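Local coordinates for protein 3',5'-nucleoside bisphosphate phosphatase (Chromobacterium violaceum, PDB 2YB1) that hydrolyses nucleoside 3',5'-bisphosphates to nucleoside 5'-phosphates and orthophosphate, using three manganese ions bound in the active site of a PHP-family, TIM-barrel-like domain, at residues D5-A16 / S244-P252; A35-L45 / H75-P83. All coordinates share one frame; numbering follows the deposited sequence.

Contact 1. Residues D5-A16 / S244-P252; sequences DLHFHSRTSDGA and SSGSDFHAP. With MN (manganese (II) ion), chain C; MN (manganese (II) ion), chain B; AMP (adenosine monophosphate), chain E.
The trinuclear manganese centre of this PHP-family phosphatase is built partly here, where the loop carrying the His7-Phe8-His9 motif lies against the loop that leaves strand 242-246. His7 and His9 each give NE2 to the manganese of chain C, and Asp248 adds OD1 at 2.5 Å; Glu64 joins them. Asp248 runs alongside His7, its CB over one face of the imidazole, while CG anti to the backbone N (chi1 -164°) carries the carboxylate to the metal. Glu218 takes the hydrogen bond of His7 ND1, which fixes the ring's rotation and leaves NE2 for the ion. The manganese of chain B is held by Asp14 OD2 and His250 NE2, with His39 and the O2' and O3' hydroxyls of AMP; Thr135 OG1 hydrogen-bonds to Asp14 OD2 and so positions the carboxylate. Histidine suits position 250 because NE2 binds the metal while ND1 donates to Asp248 O at 2.9 Å; the ring also lies in an offset stack on His9, centroids 4.3 Å apart and planes at 23°. Backbone bonds join the two loops, among them His9 N to Phe249 O at 3.0 Å and Ala16 N to His250 O at 2.8 Å. Small side chains let the loops close up beyond this, with Ala16 CB 3.5 Å from Ala251 CB. At the strand end Asp5 OD1 closes an Asx turn by accepting from His7 N and, from the opposite face of its plane, takes Ser247 N, while the syn lone pair of OD2 receives the proton of Ser247 OG at 2.7 Å.

Contact 2. Residues A35-L45 / H75-P83; sequences ALTDHDCTGGL and HIVGLGIDP. With MN (manganese (II) ion), chain D; MN (manganese (II) ion), chain B; AMP (adenosine monophosphate), chain E.
Ala35 and Leu79 meet inside the TIM-barrel-like PHP domain, where strands 33-36 and 72-79 flank strand 59-69 in one sheet and touch through side chains instead of backbone bonds. The tight part is apolar. Leu79 sends CD2 to Ala35 CB at 3.6 Å, and the same methyl lies 4.0 Å from Thr37 CG2, which also meets Val77 CG1. Alanine leaves room for the leucine branch, while threonine turns its methyl to the hydrophobic side. After strand 33-36 the chain turns to the metals: His39 NE2 binds the manganese of chain B and His75 ND1 that of chain D, which Glu64 and His191 also hold. These rings form an offset edge-to-face pair, the edge of His39 toward the face of His75, planes at 66°. AMP O3' comes within 2.9 Å of His39 NE2.

The other end opens toward solvent at Thr42 and Pro83, where a water enters, while Ile81 and Leu45 stay buried. Thr42 and Ile81 reach tip to tip, CG2 to CD1 at 3.8 Å, and Leu45 CD1 lies 4.1 Å from Pro83 CB. Thr42 OG1 sits between its backbone N and carbonyl carbon (chi1 54°), from where it meets a water at 2.7 Å that donates to Pro83 O.

The two contacts lie with centres about 11 Å apart and reach the same mixed sheet. Contact 1 joins its outermost strands, 4-5 and 242-246, as expected of a barrel-like closure; contact 2 spans strand 59-69 within it. Along the chain contact 2 is nested inside the loop that contact 1 closes, so residues from the first third of the chain and from its last fifth gather round one metal centre. They share the manganese of chain B and AMP, and Ser10 OG and Ser13 OG of contact 1 probably hydrogen-bond to the two carboxylate oxygens of Asp38 in contact 2, tying together the loops that bear His9, Asp14 and His39.

Contact 1. Residues D5-A16 / S244-P252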
loop_
_atom_site.group_PDB
_atom_site.type_symbol
_atom_site.label_atom_id
_atom_site.label_comp_id
_atom_site.label_asym_id
_atom_site.label_seq_id
_atom_site.Cartn_x
_atom_site.Cartn_y
_atom_site.Cartn_z
ATOM N N ASP A 5 -1.912 11.061 -7.377
ATOM C CA ASP A 5 -1.500 9.703 -7.049
ATOM C C ASP A 5 -1.540 9.498 -5.535
ATOM O O ASP A 5 -0.708 10.053 -4.806
ATOM C CB ASP A 5 -0.093 9.457 -7.606
ATOM C CG ASP A 5 0.338 8.008 -7.495
ATOM O OD1 ASP A 5 -0.403 7.205 -6.875
ATOM O OD2 ASP A 5 1.421 7.672 -8.030
ATOM N N LEU A 6 -2.488 8.681 -5.084
ATOM C CA LEU A 6 -2.717 8.397 -3.665
ATOM C C LEU A 6 -2.204 7.051 -3.146
ATOM O O LEU A 6 -2.700 6.572 -2.116
ATOM C CB LEU A 6 -4.178 8.656 -3.255
ATOM C CG LEU A 6 -4.694 10.021 -3.725
ATOM C CD1 LEU A 6 -6.133 10.260 -3.286
ATOM C CD2 LEU A 6 -3.769 11.164 -3.265
ATOM N N HIS A 7 -1.387 6.351 -3.934
ATOM C CA HIS A 7 -0.773 5.110 -3.453
ATOM C C HIS A 7 0.638 4.872 -4.021
ATOM O O HIS A 7 0.781 4.673 -5.217
ATOM C CB HIS A 7 -1.704 3.953 -3.837
ATOM C CG HIS A 7 -1.362 2.640 -3.209
ATOM N ND1 HIS A 7 -2.328 1.720 -2.854
ATOM C CD2 HIS A 7 -0.172 2.073 -2.899
ATOM C CE1 HIS A 7 -1.746 0.651 -2.341
ATOM N NE2 HIS A 7 -0.440 0.841 -2.354
ATOM N N PHE A 8 1.656 4.835 -3.170
ATOM C CA PHE A 8 3.008 4.442 -3.599
ATOM C C PHE A 8 3.904 4.213 -2.385
ATOM O O PHE A 8 3.518 4.546 -1.257
ATOM C CB PHE A 8 3.635 5.469 -4.584
ATOM C CG PHE A 8 3.612 6.912 -4.105
ATOM C CD1 PHE A 8 4.669 7.434 -3.356
ATOM C CD2 PHE A 8 2.567 7.769 -4.466
ATOM C CE1 PHE A 8 4.652 8.766 -2.914
ATOM C CE2 PHE A 8 2.544 9.104 -4.035
ATOM C CZ PHE A 8 3.597 9.605 -3.261
ATOM N N HIS A 9 5.114 3.709 -2.631
ATOM C CA HIS A 9 5.994 3.230 -1.566
ATOM C C HIS A 9 7.383 3.837 -1.627
ATOM O O HIS A 9 7.797 4.364 -2.659
ATOM C CB HIS A 9 6.118 1.705 -1.627
ATOM C CG HIS A 9 4.822 1.010 -1.367
ATOM N ND1 HIS A 9 4.461 0.560 -0.118
ATOM C CD2 HIS A 9 3.772 0.748 -2.181
ATOM C CE1 HIS A 9 3.251 0.032 -0.173
ATOM N NE2 HIS A 9 2.812 0.132 -1.413
ATOM N N SER A 10 8.102 3.734 -0.511
ATOM C CA SER A 10 9.456 4.252 -0.411
ATOM C C SER A 10 10.286 3.211 0.313
ATOM O O SER A 10 9.753 2.168 0.716
ATOM C CB SER A 10 9.465 5.557 0.392
ATOM O OG SER A 10 9.281 5.302 1.779
ATOM N N ARG A 11 11.578 3.493 0.499
ATOM C CA ARG A 11 12.462 2.576 1.222
ATOM C C ARG A 11 12.062 2.401 2.686
ATOM O O ARG A 11 12.565 1.505 3.369
ATOM C CB ARG A 11 13.931 3.011 1.093
ATOM C CG ARG A 11 14.458 2.942 -0.331
ATOM C CD ARG A 11 15.958 3.273 -0.395
ATOM N NE ARG A 11 16.749 2.127 0.034
ATOM C CZ ARG A 11 17.051 1.095 -0.754
ATOM N NH1 ARG A 11 16.635 1.083 -2.025
ATOM N NH2 ARG A 11 17.770 0.077 -0.282
ATOM N N THR A 12 11.147 3.244 3.170
ATOM C CA THR A 12 10.591 3.033 4.506
ATOM C C THR A 12 9.947 1.643 4.600
ATOM O O THR A 12 10.057 0.976 5.635
ATOM C CB THR A 12 9.552 4.106 4.916
ATOM O OG1 THR A 12 10.176 5.392 4.946
ATOM C CG2 THR A 12 8.980 3.797 6.320
ATOM N N SER A 13 9.269 1.193 3.542
ATOM C CA SER A 13 8.887 -0.211 3.572
ATOM C C SER A 13 9.466 -1.040 2.426
ATOM O O SER A 13 10.616 -1.478 2.512
ATOM C CB SER A 13 7.357 -0.344 3.593
ATOM O OG SER A 13 6.738 0.252 2.451
ATOM N N ASP A 14 8.711 -1.197 1.340
ATOM C CA ASP A 14 9.181 -1.981 0.190
ATOM C C ASP A 14 9.491 -1.259 -1.128
ATOM O O ASP A 14 9.703 -1.909 -2.153
ATOM C CB ASP A 14 8.397 -3.288 -0.002
ATOM C CG ASP A 14 7.004 -3.053 -0.499
ATOM O OD1 ASP A 14 6.577 -1.886 -0.518
ATOM O OD2 ASP A 14 6.349 -4.043 -0.869
ATOM N N GLY A 15 9.430 0.070 -1.131
ATOM C CA GLY A 15 9.790 0.821 -2.324
ATOM C C GLY A 15 11.305 0.896 -2.486
ATOM O O GLY A 15 12.046 0.787 -1.502
ATOM N N ALA A 16 11.766 1.092 -3.718
ATOM C CA ALA A 16 13.197 1.217 -3.997
ATOM C C ALA A 16 13.756 2.632 -3.794
ATOM O O ALA A 16 14.969 2.812 -3.669
ATOM C CB ALA A 16 13.508 0.721 -5.403
ATOM N N SER A 244 -10.686 6.104 -4.886
ATOM C CA SER A 244 -9.310 6.525 -4.766
ATOM C C SER A 244 -8.548 6.065 -6.002
ATOM O O SER A 244 -9.007 5.176 -6.732
ATOM C CB SER A 244 -8.673 5.940 -3.518
ATOM O OG SER A 244 -7.451 6.592 -3.284
ATOM N N SER A 245 -7.418 6.727 -6.257
ATOM C CA SER A 245 -6.546 6.412 -7.375
ATOM C C SER A 245 -5.086 6.346 -6.886
ATOM O O SER A 245 -4.623 7.232 -6.159
ATOM C CB SER A 245 -6.692 7.497 -8.445
ATOM O OG SER A 245 -8.066 7.775 -8.717
ATOM N N GLY A 246 -4.366 5.293 -7.248
ATOM C CA GLY A 246 -2.937 5.298 -6.987
ATOM C C GLY A 246 -2.169 4.333 -7.865
ATOM O O GLY A 246 -2.686 3.288 -8.246
ATOM N N SER A 247 -0.909 4.665 -8.132
ATOM C CA SER A 247 -0.081 3.897 -9.055
ATOM C C SER A 247 0.410 2.614 -8.402
ATOM O O SER A 247 0.688 1.623 -9.083
ATOM C CB SER A 247 1.130 4.736 -9.473
ATOM O OG SER A 247 1.936 5.035 -8.344
ATOM N N ASP A 248 0.512 2.638 -7.074
ATOM C CA ASP A 248 1.144 1.552 -6.335
ATOM C C ASP A 248 2.587 1.373 -6.774
ATOM O O ASP A 248 3.121 0.257 -6.770
ATOM C CB ASP A 248 0.372 0.235 -6.495
ATOM C CG ASP A 248 0.769 -0.803 -5.454
ATOM O OD1 ASP A 248 1.343 -0.425 -4.402
ATOM O OD2 ASP A 248 0.519 -2.005 -5.691
ATOM N N PHE A 249 3.229 2.483 -7.125
ATOM C CA PHE A 249 4.635 2.474 -7.530
ATOM C C PHE A 249 5.563 1.950 -6.422
ATOM O O PHE A 249 5.429 2.329 -5.258
ATOM C CB PHE A 249 5.061 3.890 -7.952
ATOM C CG PHE A 249 6.515 4.003 -8.315
ATOM C CD1 PHE A 249 7.466 4.307 -7.342
ATOM C CD2 PHE A 249 6.929 3.796 -9.622
ATOM C CE1 PHE A 249 8.805 4.401 -7.667
ATOM C CE2 PHE A 249 8.258 3.896 -9.959
ATOM C CZ PHE A 249 9.204 4.197 -8.979
ATOM N N HIS A 250 6.499 1.072 -6.806
ATOM C CA HIS A 250 7.547 0.537 -5.918
ATOM C C HIS A 250 8.923 0.905 -6.449
ATOM O O HIS A 250 9.771 1.405 -5.719
ATOM C CB HIS A 250 7.475 -0.984 -5.764
ATOM C CG HIS A 250 6.362 -1.455 -4.888
ATOM N ND1 HIS A 250 5.035 -1.362 -5.255
ATOM C CD2 HIS A 250 6.376 -2.033 -3.665
ATOM C CE1 HIS A 250 4.280 -1.862 -4.295
ATOM N NE2 HIS A 250 5.069 -2.279 -3.321
ATOM N N ALA A 251 9.189 0.522 -7.695
ATOM C CA ALA A 251 10.504 0.772 -8.282
ATOM C C ALA A 251 10.436 1.013 -9.787
ATOM O O ALA A 251 9.494 0.572 -10.448
ATOM C CB ALA A 251 11.428 -0.389 -7.978
ATOM N N PRO A 252 11.436 1.722 -10.335
ATOM C CA PRO A 252 11.573 1.797 -11.794
ATOM C C PRO A 252 11.753 0.399 -12.366
ATOM O O PRO A 252 12.483 -0.408 -11.792
ATOM C CB PRO A 252 12.860 2.605 -11.981
ATOM C CG PRO A 252 12.966 3.429 -10.734
ATOM C CD PRO A 252 12.448 2.539 -9.641
HETATM MN MN MN C . 0.963 -0.805 -2.011
HETATM MN MN MN B . 4.357 -3.483 -1.518
HETATM P P AMP E . 4.562 -9.068 2.736
HETATM O O1P AMP E . 3.676 -10.288 2.596
HETATM O O2P AMP E . 3.726 -7.951 3.323
HETATM O O3P AMP E . 5.844 -9.442 3.438
HETATM O "O5'" AMP E . 4.873 -8.743 1.207
HETATM C "C5'" AMP E . 3.833 -8.357 0.325
HETATM C "C4'" AMP E . 4.349 -7.494 -0.797
HETATM O "O4'" AMP E . 4.936 -8.333 -1.818
HETATM C "C3'" AMP E . 3.295 -6.686 -1.541
HETATM O "O3'" AMP E . 2.973 -5.472 -0.880
HETATM C "C2'" AMP E . 3.918 -6.480 -2.920
HETATM O "O2'" AMP E . 4.813 -5.376 -2.903
HETATM C "C1'" AMP E . 4.732 -7.762 -3.097
HETATM N N9 AMP E . 4.028 -8.745 -3.939
HETATM C C8 AMP E . 3.113 -9.647 -3.525
HETATM N N7 AMP E . 2.660 -10.382 -4.582
HETATM C C5 AMP E . 3.283 -9.937 -5.691
HETATM C C6 AMP E . 3.278 -10.268 -7.135
HETATM N N6 AMP E . 2.481 -11.248 -7.621
HETATM N N1 AMP E . 4.097 -9.556 -7.948
HETATM C C2 AMP E . 4.896 -8.573 -7.485
HETATM N N3 AMP E . 4.950 -8.217 -6.187
HETATM C C4 AMP E . 4.184 -8.856 -5.263
HETATM O O HOH W 1 -5.413 5.167 -2.409
HETATM O O HOH W 2 9.967 3.776 -4.113
#

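Contact 2. Residues A35-L45 / H75-P83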
loop_
_atom_site.group_PDB
_atom_site.type_symbol
_atom_site.label_atom_id
_atom_site.label_comp_id
_atom_site.label_asym_id
_atom_site.label_seq_id
_atom_site.Cartn_x
_atom_site.Cartn_y
_atom_site.Cartn_z
ATOM N N ALA A 35 0.041 11.117 -2.094
ATOM C CA ALA A 35 0.053 10.507 -0.756
ATOM C C ALA A 35 0.988 9.295 -0.703
ATOM O O ALA A 35 0.821 8.343 -1.468
ATOM C CB ALA A 35 -1.381 10.129 -0.292
ATOM N N LEU A 36 1.981 9.344 0.191
ATOM C CA LEU A 36 2.891 8.214 0.393
ATOM C C LEU A 36 2.203 7.202 1.311
ATOM O O LEU A 36 1.698 7.571 2.376
ATOM C CB LEU A 36 4.226 8.684 1.001
ATOM C CG LEU A 36 5.244 7.602 1.405
ATOM C CD1 LEU A 36 5.648 6.748 0.209
ATOM C CD2 LEU A 36 6.479 8.220 2.075
ATOM N N THR A 37 2.073 5.957 0.860
ATOM C CA THR A 37 1.439 4.964 1.720
ATOM C C THR A 37 2.329 3.751 1.857
ATOM O O THR A 37 2.114 2.728 1.193
ATOM C CB THR A 37 0.110 4.535 1.043
ATOM O OG1 THR A 37 0.388 4.043 -0.274
ATOM C CG2 THR A 37 -0.802 5.731 0.870
ATOM N N ASP A 38 3.209 3.789 2.848
ATOM C CA ASP A 38 4.107 2.671 3.091
ATOM C C ASP A 38 3.384 1.615 3.897
ATOM O O ASP A 38 2.437 1.931 4.631
ATOM C CB ASP A 38 5.382 3.137 3.796
ATOM C CG ASP A 38 6.415 3.667 2.819
ATOM O OD1 ASP A 38 6.789 2.919 1.891
ATOM O OD2 ASP A 38 6.838 4.829 2.968
ATOM N N HIS A 39 3.818 0.363 3.750
ATOM C CA HIS A 39 3.218 -0.753 4.480
ATOM C C HIS A 39 3.435 -0.628 5.977
ATOM O O HIS A 39 4.574 -0.511 6.432
ATOM C CB HIS A 39 3.852 -2.069 4.045
ATOM C CG HIS A 39 3.565 -2.448 2.627
ATOM N ND1 HIS A 39 2.334 -2.917 2.221
ATOM C CD2 HIS A 39 4.360 -2.473 1.529
ATOM C CE1 HIS A 39 2.379 -3.205 0.930
ATOM N NE2 HIS A 39 3.596 -2.947 0.487
ATOM N N ASP A 40 2.341 -0.639 6.731
ATOM C CA ASP A 40 2.360 -0.847 8.182
ATOM C C ASP A 40 3.316 0.082 8.919
ATOM O O ASP A 40 3.824 -0.252 10.004
ATOM C CB ASP A 40 2.680 -2.317 8.475
ATOM C CG ASP A 40 1.682 -3.257 7.814
ATOM O OD1 ASP A 40 0.504 -2.874 7.749
ATOM O OD2 ASP A 40 2.067 -4.348 7.340
ATOM N N CYS A 41 3.570 1.236 8.313
ATOM C CA CYS A 41 4.586 2.157 8.815
ATOM C C CYS A 41 4.320 3.582 8.327
ATOM O O CYS A 41 3.892 3.766 7.193
ATOM C CB CYS A 41 5.955 1.688 8.310
ATOM S SG CYS A 41 7.330 2.578 9.059
ATOM N N THR A 42 4.525 4.579 9.187
ATOM C CA THR A 42 4.495 6.008 8.796
ATOM C C THR A 42 5.858 6.735 8.721
ATOM O O THR A 42 5.917 7.963 8.632
ATOM C CB THR A 42 3.430 6.799 9.594
ATOM O OG1 THR A 42 3.635 6.607 10.996
ATOM C CG2 THR A 42 2.034 6.273 9.238
ATOM N N GLY A 43 6.942 5.984 8.857
ATOM C CA GLY A 43 8.266 6.564 9.054
ATOM C C GLY A 43 8.783 7.460 7.948
ATOM O O GLY A 43 9.744 8.217 8.144
ATOM N N GLY A 44 8.164 7.382 6.775
ATOM C CA GLY A 44 8.607 8.200 5.662
ATOM C C GLY A 44 7.810 9.471 5.421
ATOM O O GLY A 44 8.169 10.274 4.545
ATOM N N LEU A 45 6.741 9.666 6.193
ATOM C CA LEU A 45 5.802 10.764 5.933
ATOM C C LEU A 45 6.369 12.180 6.131
ATOM O O LEU A 45 6.113 13.058 5.304
ATOM C CB LEU A 45 4.494 10.585 6.736
ATOM C CG LEU A 45 3.685 9.333 6.394
ATOM C CD1 LEU A 45 2.374 9.301 7.188
ATOM C CD2 LEU A 45 3.421 9.251 4.871
ATOM N N HIS A 75 -5.357 -5.364 1.889
ATOM C CA HIS A 75 -4.629 -4.160 2.276
ATOM C C HIS A 75 -5.565 -2.967 2.356
ATOM O O HIS A 75 -6.319 -2.695 1.415
ATOM C CB HIS A 75 -3.484 -3.892 1.292
ATOM C CG HIS A 75 -2.340 -4.846 1.428
ATOM N ND1 HIS A 75 -1.330 -4.938 0.493
ATOM C CD2 HIS A 75 -2.035 -5.739 2.399
ATOM C CE1 HIS A 75 -0.455 -5.850 0.881
ATOM N NE2 HIS A 75 -0.853 -6.344 2.039
ATOM N N ILE A 76 -5.529 -2.273 3.492
ATOM C CA ILE A 76 -6.380 -1.101 3.709
ATOM C C ILE A 76 -5.503 0.139 3.818
ATOM O O ILE A 76 -4.699 0.261 4.743
ATOM C CB ILE A 76 -7.241 -1.238 5.008
ATOM C CG1 ILE A 76 -8.083 -2.518 4.969
ATOM C CG2 ILE A 76 -8.101 0.012 5.227
ATOM C CD1 ILE A 76 -9.065 -2.579 3.790
ATOM N N VAL A 77 -5.647 1.045 2.856
ATOM C CA VAL A 77 -4.935 2.315 2.869
ATOM C C VAL A 77 -5.625 3.316 3.804
ATOM O O VAL A 77 -6.856 3.374 3.851
ATOM C CB VAL A 77 -4.876 2.905 1.436
ATOM C CG1 VAL A 77 -4.635 4.415 1.468
ATOM C CG2 VAL A 77 -3.808 2.184 0.604
ATOM N N GLY A 78 -4.858 4.038 4.616
ATOM C CA GLY A 78 -5.396 5.245 5.232
ATOM C C GLY A 78 -4.898 6.526 4.581
ATOM O O GLY A 78 -3.696 6.639 4.282
ATOM N N LEU A 79 -5.762 7.541 4.489
ATOM C CA LEU A 79 -5.365 8.813 3.877
ATOM C C LEU A 79 -5.827 9.976 4.743
ATOM O O LEU A 79 -6.964 9.972 5.229
ATOM C CB LEU A 79 -5.965 8.962 2.472
ATOM C CG LEU A 79 -5.553 7.963 1.376
ATOM C CD1 LEU A 79 -6.429 8.156 0.140
ATOM C CD2 LEU A 79 -4.063 8.101 1.023
ATOM N N GLY A 80 -4.964 10.981 4.907
ATOM C CA GLY A 80 -5.286 12.107 5.766
ATOM C C GLY A 80 -5.158 11.767 7.249
ATOM O O GLY A 80 -5.750 12.438 8.097
ATOM N N ILE A 81 -4.375 10.732 7.559
ATOM C CA ILE A 81 -4.143 10.311 8.945
ATOM C C ILE A 81 -3.158 11.241 9.644
ATOM O O ILE A 81 -2.292 11.831 9.000
ATOM C CB ILE A 81 -3.550 8.878 9.012
ATOM C CG1 ILE A 81 -2.329 8.776 8.085
ATOM C CG2 ILE A 81 -4.613 7.824 8.654
ATOM C CD1 ILE A 81 -1.386 7.634 8.386
ATOM N N ASP A 82 -3.304 11.367 10.961
ATOM C CA ASP A 82 -2.307 12.008 11.812
ATOM C C ASP A 82 -1.415 10.886 12.325
ATOM O O ASP A 82 -1.833 10.083 13.161
ATOM C CB ASP A 82 -2.997 12.732 12.979
ATOM C CG ASP A 82 -2.014 13.285 14.015
ATOM O OD1 ASP A 82 -0.778 13.209 13.821
ATOM O OD2 ASP A 82 -2.498 13.812 15.036
ATOM N N PRO A 83 -0.181 10.808 11.816
ATOM C CA PRO A 83 0.648 9.649 12.168
ATOM C C PRO A 83 1.071 9.655 13.642
ATOM O O PRO A 83 1.501 8.625 14.156
ATOM C CB PRO A 83 1.864 9.798 11.245
ATOM C CG PRO A 83 1.951 11.247 10.967
ATOM C CD PRO A 83 0.519 11.734 10.906
HETATM MN MN MN D . -1.207 -3.625 -1.293
HETATM MN MN MN B . 4.357 -3.483 -1.518
HETATM P P AMP E . 4.562 -9.068 2.736
HETATM O O1P AMP E . 3.676 -10.288 2.596
HETATM O O2P AMP E . 3.726 -7.951 3.323
HETATM O O3P AMP E . 5.844 -9.442 3.438
HETATM O "O5'" AMP E . 4.873 -8.743 1.207
HETATM C "C5'" AMP E . 3.833 -8.357 0.325
HETATM C "C4'" AMP E . 4.349 -7.494 -0.797
HETATM O "O4'" AMP E . 4.936 -8.333 -1.818
HETATM C "C3'" AMP E . 3.295 -6.686 -1.541
HETATM O "O3'" AMP E . 2.973 -5.472 -0.880
HETATM C "C2'" AMP E . 3.918 -6.480 -2.920
HETATM O "O2'" AMP E . 4.813 -5.376 -2.903
HETATM C "C1'" AMP E . 4.732 -7.762 -3.097
HETATM N N9 AMP E . 4.028 -8.745 -3.939
HETATM C C8 AMP E . 3.113 -9.647 -3.525
HETATM N N7 AMP E . 2.660 -10.382 -4.582
HETATM C C5 AMP E . 3.283 -9.937 -5.691
HETATM C C6 AMP E . 3.278 -10.268 -7.135
HETATM N N6 AMP E . 2.481 -11.248 -7.621
HETATM N N1 AMP E . 4.097 -9.556 -7.948
HETATM C C2 AMP E . 4.896 -8.573 -7.485
HETATM N N3 AMP E . 4.950 -8.217 -6.187
HETATM C C4 AMP E . 4.184 -8.856 -5.263
HETATM O O HOH W 3 1.981 6.055 13.007
#